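Long-range contacts in PlaB phospholipase (Legionella pneumophila, PDB 6ZTI), which probably hydrolyses phospholipids as an alpha/beta-hydrolase virulence enzyme whose activity is controlled by NAD(H)-mediated tetramerization: residues A427-R432 / L459-D464; R339-I344 / L395-M400. All coordinates share one frame; numbering follows the deposited sequence.

Contact 1: A427-R432 / L459-D464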
ATOM      1  N   ALA B 427      16.659 -16.201  12.448  1.00 35.46           N
ATOM      2  CA  ALA B 427      15.299 -16.666  12.672  1.00 35.16           C
ATOM      3  C   ALA B 427      15.337 -18.172  12.883  1.00 30.68           C
ATOM      4  O   ALA B 427      16.267 -18.852  12.445  1.00 35.18           O
ATOM      5  CB  ALA B 427      14.385 -16.318  11.494  1.00 24.96           C
ATOM      6  N   LEU B 428      14.306 -18.685  13.555  1.00 26.16           N
ATOM      7  CA  LEU B 428      14.216 -20.114  13.809  1.00 25.04           C
ATOM      8  C   LEU B 428      13.736 -20.896  12.591  1.00 15.09           C
ATOM      9  O   LEU B 428      13.891 -22.122  12.561  1.00 19.90           O
ATOM     10  CB  LEU B 428      13.296 -20.353  15.011  1.00 16.30           C
ATOM     11  CG  LEU B 428      13.915 -19.861  16.320  1.00 15.33           C
ATOM     12  CD1 LEU B 428      12.909 -19.896  17.444  1.00 23.63           C
ATOM     13  CD2 LEU B 428      15.149 -20.688  16.698  1.00 22.47           C
ATOM     14  N   ALA B 429      13.152 -20.221  11.602  1.00 16.84           N
ATOM     15  CA  ALA B 429      12.861 -20.786  10.289  1.00 14.17           C
ATOM     16  C   ALA B 429      13.712 -20.032   9.271  1.00 13.41           C
ATOM     17  O   ALA B 429      13.637 -18.802   9.190  1.00 19.05           O
ATOM     18  CB  ALA B 429      11.372 -20.670   9.959  1.00 26.88           C
ATOM     19  N   TYR B 430      14.526 -20.756   8.505  1.00 16.08           N
ATOM     20  CA  TYR B 430      15.523 -20.112   7.660  1.00 15.98           C
ATOM     21  C   TYR B 430      15.855 -21.024   6.482  1.00 11.36           C
ATOM     22  O   TYR B 430      15.399 -22.168   6.405  1.00 14.28           O
ATOM     23  CB  TYR B 430      16.786 -19.777   8.458  1.00 14.21           C
ATOM     24  CG  TYR B 430      17.453 -21.002   8.992  1.00 18.05           C
ATOM     25  CD1 TYR B 430      16.973 -21.630  10.129  1.00 22.94           C
ATOM     26  CD2 TYR B 430      18.540 -21.559   8.344  1.00 20.56           C
ATOM     27  CE1 TYR B 430      17.569 -22.775  10.618  1.00 19.92           C
ATOM     28  CE2 TYR B 430      19.145 -22.705   8.826  1.00 31.54           C
ATOM     29  CZ  TYR B 430      18.656 -23.306   9.963  1.00 24.23           C
ATOM     30  OH  TYR B 430      19.262 -24.451  10.441  1.00 39.32           O
ATOM     31  N   TYR B 431      16.695 -20.516   5.586  1.00 15.95           N
ATOM     32  CA  TYR B 431      17.030 -21.176   4.332  1.00 17.14           C
ATOM     33  C   TYR B 431      18.536 -21.218   4.151  1.00 18.85           C
ATOM     34  O   TYR B 431      19.236 -20.251   4.460  1.00 18.60           O
ATOM     35  CB  TYR B 431      16.401 -20.448   3.128  1.00 13.79           C
ATOM     36  CG  TYR B 431      14.906 -20.408   3.173  1.00  9.01           C
ATOM     37  CD1 TYR B 431      14.153 -21.478   2.718  1.00 12.32           C
ATOM     38  CD2 TYR B 431      14.245 -19.311   3.686  1.00  9.15           C
ATOM     39  CE1 TYR B 431      12.772 -21.458   2.777  1.00  8.67           C
ATOM     40  CE2 TYR B 431      12.881 -19.281   3.751  1.00 14.38           C
ATOM     41  CZ  TYR B 431      12.145 -20.356   3.298  1.00 11.70           C
ATOM     42  OH  TYR B 431      10.771 -20.309   3.363  1.00 19.32           O
ATOM     43  N   ARG B 432      19.019 -22.336   3.623  1.00 18.23           N
ATOM     44  CA  ARG B 432      20.423 -22.503   3.282  1.00 17.23           C
ATOM     45  C   ARG B 432      20.642 -22.083   1.837  1.00 10.07           C
ATOM     46  O   ARG B 432      19.811 -22.357   0.972  1.00 10.72           O
ATOM     47  CB  ARG B 432      20.851 -23.959   3.471  1.00 19.86           C
ATOM     48  CG  ARG B 432      22.335 -24.165   3.521  1.00 31.10           C
ATOM     49  CD  ARG B 432      22.685 -25.623   3.774  1.00 45.58           C
ATOM     50  NE  ARG B 432      23.031 -25.881   5.170  1.00 53.87           N
ATOM     51  CZ  ARG B 432      23.236 -27.095   5.677  1.00 62.60           C
ATOM     52  NH1 ARG B 432      23.120 -28.172   4.908  1.00 62.89           N
ATOM     53  NH2 ARG B 432      23.551 -27.231   6.959  1.00 63.73           N
ATOM     54  N   LEU B 459      13.780 -24.255  -2.467  1.00 10.67           N
ATOM     55  CA  LEU B 459      14.652 -24.382  -1.305  1.00  8.48           C
ATOM     56  C   LEU B 459      13.965 -25.156  -0.189  1.00 15.51           C
ATOM     57  O   LEU B 459      12.736 -25.185  -0.094  1.00 16.33           O
ATOM     58  CB  LEU B 459      15.053 -22.999  -0.783  1.00  8.53           C
ATOM     59  CG  LEU B 459      15.726 -22.032  -1.759  1.00 16.57           C
ATOM     60  CD1 LEU B 459      16.200 -20.810  -1.034  1.00 21.92           C
ATOM     61  CD2 LEU B 459      16.889 -22.705  -2.453  1.00 11.70           C
ATOM     62  N   GLN B 460      14.777 -25.779   0.665  1.00 11.26           N
ATOM     63  CA  GLN B 460      14.267 -26.476   1.837  1.00 15.18           C
ATOM     64  C   GLN B 460      14.073 -25.471   2.966  1.00 11.53           C
ATOM     65  O   GLN B 460      14.983 -24.701   3.288  1.00 12.45           O
ATOM     66  CB  GLN B 460      15.225 -27.574   2.291  1.00 11.73           C
ATOM     67  CG  GLN B 460      15.235 -28.820   1.428  1.00 18.18           C
ATOM     68  CD  GLN B 460      16.182 -29.873   1.959  1.00 37.52           C
ATOM     69  OE1 GLN B 460      17.263 -29.555   2.460  1.00 40.73           O
ATOM     70  NE2 GLN B 460      15.780 -31.134   1.862  1.00 42.91           N
ATOM     71  N   ARG B 461      12.885 -25.469   3.551  1.00 10.64           N
ATOM     72  CA  ARG B 461      12.615 -24.636   4.716  1.00 10.21           C
ATOM     73  C   ARG B 461      13.148 -25.369   5.942  1.00 14.10           C
ATOM     74  O   ARG B 461      12.683 -26.463   6.280  1.00 12.07           O
ATOM     75  CB  ARG B 461      11.127 -24.340   4.820  1.00 13.14           C
ATOM     76  CG  ARG B 461      10.767 -23.359   5.930  1.00 15.74           C
ATOM     77  CD  ARG B 461       9.297 -23.031   5.888  1.00 22.59           C
ATOM     78  NE  ARG B 461       8.870 -22.205   7.013  1.00 21.14           N
ATOM     79  CZ  ARG B 461       8.988 -20.881   7.061  1.00 24.91           C
ATOM     80  NH1 ARG B 461       9.542 -20.209   6.061  1.00 26.64           N
ATOM     81  NH2 ARG B 461       8.555 -20.220   8.120  1.00 17.07           N
ATOM     82  N   ARG B 462      14.166 -24.803   6.572  1.00 12.63           N
ATOM     83  CA  ARG B 462      14.781 -25.407   7.743  1.00 10.64           C
ATOM     84  C   ARG B 462      14.140 -24.809   8.986  1.00 12.50           C
ATOM     85  O   ARG B 462      14.032 -23.587   9.098  1.00 16.01           O
ATOM     86  CB  ARG B 462      16.286 -25.154   7.735  1.00 13.96           C
ATOM     87  CG  ARG B 462      16.980 -25.616   6.448  1.00 13.38           C
ATOM     88  CD  ARG B 462      18.449 -25.254   6.454  1.00 24.68           C
ATOM     89  NE  ARG B 462      19.179 -25.911   7.537  1.00 36.77           N
ATOM     90  CZ  ARG B 462      19.776 -27.095   7.433  1.00 42.00           C
ATOM     91  NH1 ARG B 462      19.736 -27.775   6.292  1.00 31.18           N
ATOM     92  NH2 ARG B 462      20.415 -27.601   8.476  1.00 41.29           N
ATOM     93  N   VAL B 463      13.721 -25.663   9.913  1.00 14.98           N
ATOM     94  CA  VAL B 463      13.076 -25.230  11.151  1.00 12.13           C
ATOM     95  C   VAL B 463      13.886 -25.789  12.311  1.00 14.20           C
ATOM     96  O   VAL B 463      14.059 -27.010  12.429  1.00 15.95           O
ATOM     97  CB  VAL B 463      11.613 -25.687  11.229  1.00 16.79           C
ATOM     98  CG1 VAL B 463      10.957 -25.194  12.518  1.00 16.06           C
ATOM     99  CG2 VAL B 463      10.840 -25.196  10.014  1.00 18.10           C
ATOM    100  N   ASP B 464      14.399 -24.896  13.150  1.00 12.15           N
ATOM    101  CA  ASP B 464      15.190 -25.307  14.296  1.00 16.37           C
ATOM    102  C   ASP B 464      14.325 -26.010  15.338  1.00 14.46           C
ATOM    103  O   ASP B 464      13.159 -25.664  15.560  1.00 15.32           O
ATOM    104  CB  ASP B 464      15.873 -24.097  14.917  1.00 21.74           C
ATOM    105  CG  ASP B 464      16.999 -24.483  15.844  1.00 21.09           C
ATOM    106  OD1 ASP B 464      16.722 -24.916  16.988  1.00 19.07           O
ATOM    107  OD2 ASP B 464      18.164 -24.361  15.414  1.00 19.21           O
TER
HETATM  108  O   HOH W   1      18.183 -24.736  12.983  1.00 34.48           O
HETATM  109  O   HOH W   2      17.556 -24.496   2.873  1.00 19.95           O
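Tyr430 and Arg462 face each other as a hydrogen-bonded antiparallel pair, and their side chains form the tight centre of the contact. Two backbone bonds join them, Tyr430 N to Arg462 O and Arg462 N to Tyr430 O, each 2.9 Å. CG of Tyr430 sits between its own backbone N and carbonyl carbon (chi1 63°), the crowded position. Arg462 CB lies over one face of the ring, toward its rim, 3.9 Å from the centroid in a CH-pi contact. The arginine chain then bends at chi3, and its NE gives a weak but straight bond of 3.3 Å to Tyr430 OH. That hydroxyl meets the Arg462 guanidinium at its edge, and the Arg432 guanidinium stacks on one of its faces, centres 3.9 Å apart and planes at 24°. The like charges are probably eased by the backbone carbonyl of Asp240, which accepts from NH1 of Arg462 and, weakly, of Arg432.

The Tyr431 end is looser. Water bridges Arg432 N and Gln460 O there, and Tyr431 OH, also bonded to Asp349, takes a bent bond from Arg461 NH1 (3.0 Å). Ala429 CB lies over one face of the Arg461 guanidinium, toward its rim, and NH2 makes a salt bridge to Asp71 of the second subunit. At the other end, Asp464 N donates to Leu428 O at 2.9 Å. Neighbouring antiparallel strands of a mixed sheet thus meet here, with their Ala429 and Arg461 side at a subunit interface.

Contact 2: R339-I344 / L395-M400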
ATOM      1  N   ARG B 339      21.735 -11.371 -30.188  1.00 10.62           N
ATOM      2  CA  ARG B 339      20.681 -12.319 -29.865  1.00  6.26           C
ATOM      3  C   ARG B 339      20.634 -12.451 -28.352  1.00  7.86           C
ATOM      4  O   ARG B 339      21.666 -12.348 -27.683  1.00  9.90           O
ATOM      5  CB  ARG B 339      20.928 -13.661 -30.548  1.00  8.27           C
ATOM      6  CG  ARG B 339      21.307 -13.505 -32.001  1.00 15.59           C
ATOM      7  CD  ARG B 339      21.650 -14.803 -32.648  1.00 17.85           C
ATOM      8  NE  ARG B 339      22.765 -15.467 -31.991  1.00 15.67           N
ATOM      9  CZ  ARG B 339      23.116 -16.722 -32.228  1.00 23.42           C
ATOM     10  NH1 ARG B 339      22.448 -17.441 -33.122  1.00 20.15           N
ATOM     11  NH2 ARG B 339      24.136 -17.254 -31.571  1.00 19.61           N
ATOM     12  N   TYR B 340      19.426 -12.634 -27.808  1.00  5.08           N
ATOM     13  CA  TYR B 340      19.200 -12.498 -26.376  1.00 10.74           C
ATOM     14  C   TYR B 340      18.462 -13.701 -25.794  1.00 12.31           C
ATOM     15  O   TYR B 340      17.739 -14.410 -26.497  1.00  8.70           O
ATOM     16  CB  TYR B 340      18.426 -11.177 -26.095  1.00 11.35           C
ATOM     17  CG  TYR B 340      19.125  -9.973 -26.712  1.00  6.80           C
ATOM     18  CD1 TYR B 340      18.929  -9.644 -28.033  1.00  7.69           C
ATOM     19  CD2 TYR B 340      20.016  -9.194 -25.977  1.00  9.19           C
ATOM     20  CE1 TYR B 340      19.578  -8.572 -28.611  1.00  5.97           C
ATOM     21  CE2 TYR B 340      20.671  -8.130 -26.547  1.00  8.41           C
ATOM     22  CZ  TYR B 340      20.441  -7.822 -27.866  1.00 13.07           C
ATOM     23  OH  TYR B 340      21.068  -6.771 -28.469  1.00 12.39           O
ATOM     24  N   SER B 341      18.681 -13.936 -24.493  1.00  7.73           N
ATOM     25  CA  SER B 341      18.031 -14.992 -23.728  1.00  3.78           C
ATOM     26  C   SER B 341      17.274 -14.363 -22.566  1.00  4.77           C
ATOM     27  O   SER B 341      17.731 -13.378 -21.978  1.00  9.54           O
ATOM     28  CB  SER B 341      19.038 -16.008 -23.199  1.00  7.37           C
ATOM     29  OG  SER B 341      19.852 -16.523 -24.241  1.00 10.09           O
ATOM     30  N   MET B 342      16.113 -14.925 -22.239  1.00  6.66           N
ATOM     31  CA  MET B 342      15.306 -14.457 -21.126  1.00  7.08           C
ATOM     32  C   MET B 342      15.177 -15.583 -20.114  1.00  5.73           C
ATOM     33  O   MET B 342      14.940 -16.740 -20.479  1.00  9.52           O
ATOM     34  CB  MET B 342      13.936 -13.986 -21.605  1.00  6.99           C
ATOM     35  CG  MET B 342      13.183 -13.207 -20.576  1.00 10.99           C
ATOM     36  SD  MET B 342      11.844 -12.245 -21.265  1.00  9.35           S
ATOM     37  CE  MET B 342      10.487 -13.370 -21.007  1.00 10.85           C
ATOM     38  N   ILE B 343      15.390 -15.250 -18.856  1.00  7.20           N
ATOM     39  CA  ILE B 343      15.264 -16.188 -17.759  1.00  6.33           C
ATOM     40  C   ILE B 343      14.131 -15.696 -16.882  1.00  5.37           C
ATOM     41  O   ILE B 343      14.109 -14.524 -16.489  1.00  9.20           O
ATOM     42  CB  ILE B 343      16.565 -16.303 -16.949  1.00 10.49           C
ATOM     43  CG1 ILE B 343      17.766 -16.504 -17.869  1.00 15.17           C
ATOM     44  CG2 ILE B 343      16.433 -17.456 -15.931  1.00  8.45           C
ATOM     45  CD1 ILE B 343      19.073 -16.683 -17.108  1.00 11.06           C
ATOM     46  N   ILE B 344      13.178 -16.571 -16.595  1.00  7.31           N
ATOM     47  CA  ILE B 344      12.122 -16.287 -15.628  1.00  8.32           C
ATOM     48  C   ILE B 344      12.402 -17.172 -14.420  1.00  6.53           C
ATOM     49  O   ILE B 344      12.319 -18.402 -14.518  1.00 10.44           O
ATOM     50  CB  ILE B 344      10.720 -16.548 -16.201  1.00  6.42           C
ATOM     51  CG1 ILE B 344      10.489 -15.721 -17.463  1.00  8.62           C
ATOM     52  CG2 ILE B 344       9.621 -16.184 -15.152  1.00  8.52           C
ATOM     53  CD1 ILE B 344       9.269 -16.161 -18.273  1.00  8.23           C
ATOM     54  N   LEU B 395      19.203 -11.134 -21.062  1.00  5.84           N
ATOM     55  CA  LEU B 395      20.643 -11.210 -21.215  1.00  5.82           C
ATOM     56  C   LEU B 395      21.023 -11.237 -22.685  1.00 10.07           C
ATOM     57  O   LEU B 395      20.282 -11.747 -23.533  1.00  5.80           O
ATOM     58  CB  LEU B 395      21.224 -12.475 -20.552  1.00  7.19           C
ATOM     59  CG  LEU B 395      20.796 -12.752 -19.116  1.00  9.40           C
ATOM     60  CD1 LEU B 395      21.372 -14.110 -18.699  1.00  8.53           C
ATOM     61  CD2 LEU B 395      21.234 -11.657 -18.176  1.00 11.83           C
ATOM     62  N   ASP B 396      22.215 -10.718 -22.960  1.00  7.79           N
ATOM     63  CA  ASP B 396      22.803 -10.776 -24.291  1.00  9.32           C
ATOM     64  C   ASP B 396      23.497 -12.122 -24.427  1.00  6.58           C
ATOM     65  O   ASP B 396      24.539 -12.363 -23.811  1.00  9.83           O
ATOM     66  CB  ASP B 396      23.769  -9.613 -24.499  1.00  8.89           C
ATOM     67  CG  ASP B 396      24.288  -9.518 -25.920  1.00 14.20           C
ATOM     68  OD1 ASP B 396      24.580 -10.569 -26.527  1.00 12.47           O
ATOM     69  OD2 ASP B 396      24.411  -8.382 -26.434  1.00 16.97           O
ATOM     70  N   TYR B 397      22.923 -13.005 -25.232  1.00  9.32           N
ATOM     71  CA  TYR B 397      23.475 -14.345 -25.333  1.00 10.03           C
ATOM     72  C   TYR B 397      24.835 -14.339 -26.017  1.00  9.16           C
ATOM     73  O   TYR B 397      25.727 -15.106 -25.646  1.00  9.73           O
ATOM     74  CB  TYR B 397      22.523 -15.256 -26.093  1.00  6.33           C
ATOM     75  CG  TYR B 397      23.122 -16.627 -26.298  1.00  8.01           C
ATOM     76  CD1 TYR B 397      23.915 -16.898 -27.402  1.00 13.74           C
ATOM     77  CD2 TYR B 397      22.927 -17.640 -25.362  1.00 10.76           C
ATOM     78  CE1 TYR B 397      24.478 -18.144 -27.586  1.00 16.87           C
ATOM     79  CE2 TYR B 397      23.487 -18.890 -25.537  1.00 12.10           C
ATOM     80  CZ  TYR B 397      24.269 -19.133 -26.651  1.00 16.89           C
ATOM     81  OH  TYR B 397      24.832 -20.373 -26.854  1.00 22.64           O
ATOM     82  N   ASP B 398      25.002 -13.524 -27.045  1.00  7.85           N
ATOM     83  CA  ASP B 398      26.260 -13.565 -27.778  1.00 12.08           C
ATOM     84  C   ASP B 398      27.406 -13.022 -26.939  1.00  7.66           C
ATOM     85  O   ASP B 398      28.538 -13.487 -27.074  1.00  6.81           O
ATOM     86  CB  ASP B 398      26.119 -12.795 -29.091  1.00 11.42           C
ATOM     87  CG  ASP B 398      25.162 -13.477 -30.055  1.00 20.72           C
ATOM     88  OD1 ASP B 398      25.270 -14.709 -30.240  1.00 24.94           O
ATOM     89  OD2 ASP B 398      24.289 -12.786 -30.608  1.00 19.23           O
ATOM     90  N   ILE B 399      27.136 -12.062 -26.059  1.00  7.18           N
ATOM     91  CA  ILE B 399      28.184 -11.564 -25.180  1.00 10.28           C
ATOM     92  C   ILE B 399      28.499 -12.593 -24.104  1.00  9.54           C
ATOM     93  O   ILE B 399      29.663 -12.798 -23.739  1.00 11.54           O
ATOM     94  CB  ILE B 399      27.761 -10.209 -24.579  1.00  7.20           C
ATOM     95  CG1 ILE B 399      27.803  -9.127 -25.663  1.00 12.22           C
ATOM     96  CG2 ILE B 399      28.636  -9.858 -23.374  1.00 14.06           C
ATOM     97  CD1 ILE B 399      27.325  -7.750 -25.235  1.00 13.07           C
ATOM     98  N   MET B 400      27.466 -13.252 -23.575  1.00  7.26           N
ATOM     99  CA  MET B 400      27.671 -14.305 -22.583  1.00 10.21           C
ATOM    100  C   MET B 400      28.493 -15.446 -23.153  1.00 14.27           C
ATOM    101  O   MET B 400      29.494 -15.865 -22.564  1.00 13.48           O
ATOM    102  CB  MET B 400      26.325 -14.846 -22.109  1.00  6.89           C
ATOM    103  CG  MET B 400      25.460 -13.827 -21.460  1.00 17.33           C
ATOM    104  SD  MET B 400      24.908 -14.372 -19.863  1.00 31.48           S
ATOM    105  CE  MET B 400      26.488 -14.491 -19.035  1.00 28.04           C
TER
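Tyr340 and Ser341 pair antiparallel with Asp396 and Leu395, Ser341 and Leu395 exchanging two backbone hydrogen bonds (Ser341 N to Leu395 O, 2.9 Å; Leu395 N to Ser341 O, 2.8 Å) before the second chain turns into a helix. Tyr397 N, in the first turn of that helix, still donates to Arg339 O at 2.8 Å. The Tyr340 ring leans across Asp396, with CD2 3.6 Å from Asp396 CA, while its hydroxyl bonds to Asn338 N. Asp396 ends the strand and is the N-cap of helix 397-404: CG is anti to the backbone N (chi1 -173°), OD1 accepts from Ile399 N at 3.0 Å, from above the carboxylate plane, and OD2 is held by Asn338 ND2. Arg339 and Asp398, both partly exposed, form a salt bridge in which the arginine grips the carboxylate side-on. NE and NH2 both reach the syn lone pair of OD1, each at 3.1 Å, with the guanidinium and carboxylate nearly coplanar (8°). OD2 meanwhile takes Arg339 N on its anti side, tilted out of the carboxylate plane, so one carboxylate ties down both backbone and side chain. Tyr397 runs beside Arg339, its ring plane steeply turned from the guanidinium, and Ser341 OG, bonded to His448 O, rests by Tyr397 CB and CD2. Farther along the strand, Ile343 CD1 meets Leu395 CD1 at 3.8 Å.

Both contacts belong to one mixed beta-sheet, in which strand 340-349 of contact 2 runs parallel beside strand 452-463 of contact 1. Their centres are 33 Å apart and the nearest atoms about 13 Å, so the pairing of these neighbouring strands, and not direct touch, connects them. Along the chain contact 2 closes before contact 1 opens. Contact 2 lies nearer the bound thio-NAD: the Leu395 side chain is about 7 Å from the ligand and about 4 Å from those of Leu362 and Tyr393, both NAD-site residues. In contact 1 the Leu459 side chain is about 12 Å from thio-NAD, and it is residues 427-432 and 459-464 that meet the second subunit; contact 2 touches no other chain.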